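Local coordinates for protein myosin-I heavy chain (Dictyostelium discoideum, PDB 5EJY) that is an actin-based motor with ATPase activity, involved in the early steps of phagocytosis and in adhesion, here represented by its first MyTH4-FERM tail module, at residues 215-227 with 256-268. Residues are numbered along the deposited sequence; the frame is centred on the assembly and turned at random.
Sequences LHIDSATTCQESS and RDIAPTDKLCDVL
Ile258 packs its CG2 branch on Cys223 CB at 3.6 Å. Here, in the ubiquitin-like lobe of the FERM domain, the turn after strand 254-256 meets the start of helix 223-233. The Cys223 thiol stands anti to its own backbone N (chi1 -175°), which lays SG beside Ile258 as well. Next comes a type I turn, Ala259 to Asp262, that receives the N-terminal end of that helix. Gln224 N donates to Pro260 O at 3.0 Å, in the carbonyl plane and on a lone pair. The extended Gln224 side chain crosses the proline ring obliquely, with OE1 near Pro260 CB. Asp262 O accepts from Cys223 N at 2.9 Å, almost in line with its C=O. Thr222 and Lys263 thus form a single beta bridge, completed by Leu264 N to Thr221 O. Thr222 is also the N-cap, in a capping box with Glu225. The Lys263 chain bends at chi2 (70°) and passes CG by the carbonyls of Ser219 and Ala220. Its NZ donates to Thr261 O and to Asn180 O of helix 161-180, in the MyTH4 domain. With alanine in place of Lys263 the amine is gone, and Thr261 O and Asn180 O would probably lose their shared donor, weakening this tie between the domains. Leu264 sends CD1 against Ser226, 3.4 Å from OG, while its CB meets Ile217 CD1 with the two side chains at about a right angle. Cys265 places SG 3.7 Å from Asp218 O. A water accepts from Cys265 N at 2.8 Å and sits 2.7 Å from Thr221 O.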
# COMPACT_ATOMS: atom_id res chain seq x y z
N LEU A 215 -10.06 -4.58 -6.45
CA LEU A 215 -9.08 -4.31 -7.49
C LEU A 215 -8.24 -5.55 -7.78
O LEU A 215 -7.88 -6.29 -6.86
CB LEU A 215 -8.14 -3.16 -7.10
CG LEU A 215 -8.66 -1.73 -6.91
CD1 LEU A 215 -7.52 -0.83 -6.41
CD2 LEU A 215 -9.28 -1.18 -8.21
N HIS A 216 -7.94 -5.77 -9.05
CA HIS A 216 -6.99 -6.80 -9.43
C HIS A 216 -5.65 -6.14 -9.71
O HIS A 216 -5.54 -5.29 -10.59
CB HIS A 216 -7.49 -7.59 -10.65
CG HIS A 216 -8.67 -8.46 -10.35
ND1 HIS A 216 -9.97 -8.02 -10.46
CD2 HIS A 216 -8.75 -9.74 -9.91
CE1 HIS A 216 -10.80 -8.99 -10.11
NE2 HIS A 216 -10.08 -10.04 -9.77
N ILE A 217 -4.64 -6.53 -8.94
CA ILE A 217 -3.33 -5.91 -9.06
C ILE A 217 -2.21 -6.94 -9.27
O ILE A 217 -2.44 -8.15 -9.22
CB ILE A 217 -2.98 -5.05 -7.79
CG1 ILE A 217 -2.80 -5.93 -6.55
CG2 ILE A 217 -4.08 -4.02 -7.51
CD1 ILE A 217 -2.35 -5.13 -5.30
N ASP A 218 -1.00 -6.44 -9.52
CA ASP A 218 0.16 -7.32 -9.55
C ASP A 218 1.19 -6.91 -8.51
O ASP A 218 1.00 -5.93 -7.76
CB ASP A 218 0.74 -7.50 -10.97
CG ASP A 218 1.45 -6.26 -11.52
OD1 ASP A 218 1.81 -5.34 -10.76
OD2 ASP A 218 1.67 -6.22 -12.75
N SER A 219 2.28 -7.68 -8.44
CA SER A 219 3.29 -7.45 -7.39
C SER A 219 3.87 -6.05 -7.41
O SER A 219 4.30 -5.54 -6.37
CB SER A 219 4.43 -8.47 -7.55
OG SER A 219 3.91 -9.78 -7.47
N ALA A 220 3.92 -5.43 -8.59
CA ALA A 220 4.55 -4.12 -8.76
C ALA A 220 3.58 -2.94 -8.66
O ALA A 220 3.99 -1.79 -8.79
CB ALA A 220 5.29 -4.06 -10.09
N THR A 221 2.31 -3.23 -8.42
CA THR A 221 1.28 -2.18 -8.42
C THR A 221 1.48 -1.18 -7.28
O THR A 221 1.60 -1.56 -6.12
CB THR A 221 -0.14 -2.78 -8.34
OG1 THR A 221 -0.40 -3.50 -9.55
CG2 THR A 221 -1.19 -1.67 -8.18
N THR A 222 1.54 0.10 -7.63
CA THR A 222 1.80 1.13 -6.63
C THR A 222 0.53 1.73 -6.06
O THR A 222 -0.56 1.52 -6.58
CB THR A 222 2.63 2.28 -7.22
OG1 THR A 222 1.91 2.85 -8.31
CG2 THR A 222 3.98 1.75 -7.70
N CYS A 223 0.68 2.49 -4.98
CA CYS A 223 -0.45 3.21 -4.41
C CYS A 223 -1.04 4.18 -5.44
O CYS A 223 -2.25 4.31 -5.57
CB CYS A 223 -0.01 3.94 -3.15
SG CYS A 223 -1.38 4.73 -2.31
N GLN A 224 -0.17 4.86 -6.18
CA GLN A 224 -0.65 5.81 -7.18
C GLN A 224 -1.43 5.14 -8.32
O GLN A 224 -2.49 5.64 -8.72
CB GLN A 224 0.52 6.64 -7.72
CG GLN A 224 0.12 7.69 -8.73
CD GLN A 224 1.27 8.65 -9.06
OE1 GLN A 224 2.30 8.64 -8.40
NE2 GLN A 224 1.09 9.47 -10.09
N GLU A 225 -0.95 4.01 -8.83
CA GLU A 225 -1.69 3.28 -9.87
C GLU A 225 -3.05 2.87 -9.37
O GLU A 225 -4.06 3.02 -10.07
CB GLU A 225 -0.92 2.03 -10.32
CG GLU A 225 0.23 2.32 -11.24
CD GLU A 225 1.05 1.08 -11.56
OE1 GLU A 225 0.97 0.07 -10.82
OE2 GLU A 225 1.78 1.13 -12.57
N SER A 226 -3.08 2.31 -8.17
CA SER A 226 -4.34 1.82 -7.62
C SER A 226 -5.32 2.93 -7.25
O SER A 226 -6.54 2.76 -7.37
CB SER A 226 -4.08 0.93 -6.41
OG SER A 226 -3.81 -0.39 -6.84
N SER A 227 -4.78 4.06 -6.80
CA SER A 227 -5.60 5.23 -6.51
C SER A 227 -6.22 5.78 -7.80
O SER A 227 -7.39 6.17 -7.81
CB SER A 227 -4.78 6.32 -5.81
OG SER A 227 -4.31 5.84 -4.56
N ARG A 256 -2.39 4.76 8.49
CA ARG A 256 -1.07 5.21 8.09
C ARG A 256 -1.02 5.46 6.59
O ARG A 256 -1.59 4.70 5.80
CB ARG A 256 0.02 4.19 8.47
CG ARG A 256 0.31 4.05 9.97
CD ARG A 256 1.05 5.28 10.53
NE ARG A 256 1.31 5.15 11.97
CZ ARG A 256 0.47 5.56 12.92
NH1 ARG A 256 -0.68 6.15 12.60
NH2 ARG A 256 0.79 5.39 14.20
N ASP A 257 -0.32 6.52 6.22
CA ASP A 257 -0.17 6.94 4.84
C ASP A 257 0.58 5.88 4.05
O ASP A 257 1.47 5.21 4.58
CB ASP A 257 0.60 8.27 4.80
CG ASP A 257 0.80 8.80 3.40
OD1 ASP A 257 -0.18 9.30 2.81
OD2 ASP A 257 1.93 8.74 2.87
N ILE A 258 0.22 5.72 2.78
CA ILE A 258 1.00 4.88 1.87
C ILE A 258 1.56 5.81 0.78
O ILE A 258 0.80 6.51 0.12
CB ILE A 258 0.12 3.78 1.23
CG1 ILE A 258 -0.44 2.82 2.30
CG2 ILE A 258 0.92 2.98 0.19
CD1 ILE A 258 -1.50 1.82 1.74
N ALA A 259 2.87 5.82 0.60
CA ALA A 259 3.48 6.69 -0.41
C ALA A 259 3.07 6.29 -1.83
O ALA A 259 2.78 5.13 -2.09
CB ALA A 259 4.99 6.70 -0.28
N PRO A 260 3.06 7.26 -2.76
CA PRO A 260 2.58 6.99 -4.12
C PRO A 260 3.33 5.86 -4.80
O PRO A 260 2.70 5.10 -5.53
CB PRO A 260 2.84 8.31 -4.85
CG PRO A 260 2.75 9.35 -3.78
CD PRO A 260 3.39 8.69 -2.57
N THR A 261 4.64 5.74 -4.56
CA THR A 261 5.42 4.71 -5.23
C THR A 261 5.51 3.41 -4.42
O THR A 261 6.09 2.43 -4.88
CB THR A 261 6.86 5.20 -5.52
OG1 THR A 261 7.50 5.51 -4.29
CG2 THR A 261 6.84 6.44 -6.39
N ASP A 262 4.95 3.40 -3.22
CA ASP A 262 4.95 2.18 -2.41
C ASP A 262 4.02 1.12 -3.03
O ASP A 262 3.03 1.46 -3.68
CB ASP A 262 4.52 2.47 -0.99
CG ASP A 262 5.65 2.99 -0.11
OD1 ASP A 262 6.75 3.28 -0.62
OD2 ASP A 262 5.42 3.11 1.10
N LYS A 263 4.35 -0.15 -2.83
CA LYS A 263 3.61 -1.24 -3.47
C LYS A 263 2.53 -1.78 -2.54
O LYS A 263 2.82 -2.09 -1.38
CB LYS A 263 4.56 -2.38 -3.83
CG LYS A 263 5.37 -2.16 -5.12
CD LYS A 263 6.40 -1.07 -4.94
CE LYS A 263 7.05 -0.69 -6.28
NZ LYS A 263 8.02 0.45 -6.03
N LEU A 264 1.31 -1.89 -3.02
CA LEU A 264 0.25 -2.41 -2.16
C LEU A 264 0.53 -3.83 -1.69
O LEU A 264 0.16 -4.18 -0.58
CB LEU A 264 -1.14 -2.33 -2.82
CG LEU A 264 -1.67 -0.96 -3.22
CD1 LEU A 264 -3.16 -1.06 -3.62
CD2 LEU A 264 -1.49 0.06 -2.12
N CYS A 265 1.18 -4.65 -2.52
CA CYS A 265 1.53 -5.99 -2.07
C CYS A 265 2.49 -5.99 -0.87
O CYS A 265 2.45 -6.91 -0.04
CB CYS A 265 2.09 -6.84 -3.21
SG CYS A 265 0.81 -7.39 -4.37
N ASP A 266 3.35 -4.98 -0.76
CA ASP A 266 4.20 -4.86 0.42
C ASP A 266 3.35 -4.65 1.69
O ASP A 266 3.72 -5.11 2.78
CB ASP A 266 5.21 -3.70 0.28
CG ASP A 266 6.41 -4.07 -0.60
OD1 ASP A 266 6.64 -5.27 -0.84
OD2 ASP A 266 7.13 -3.15 -1.04
N VAL A 267 2.22 -3.97 1.55
CA VAL A 267 1.34 -3.79 2.71
C VAL A 267 0.76 -5.14 3.13
O VAL A 267 0.74 -5.47 4.32
CB VAL A 267 0.21 -2.77 2.42
CG1 VAL A 267 -0.73 -2.64 3.62
CG2 VAL A 267 0.81 -1.41 2.08
N LEU A 268 0.33 -5.95 2.16
CA LEU A 268 -0.14 -7.31 2.46
C LEU A 268 0.91 -8.15 3.22
O LEU A 268 0.56 -8.91 4.13
CB LEU A 268 -0.54 -8.04 1.18
CG LEU A 268 -1.72 -7.48 0.36
CD1 LEU A 268 -1.94 -8.33 -0.90
CD2 LEU A 268 -2.99 -7.41 1.21
O HOH W 1 1.86 -4.10 -5.22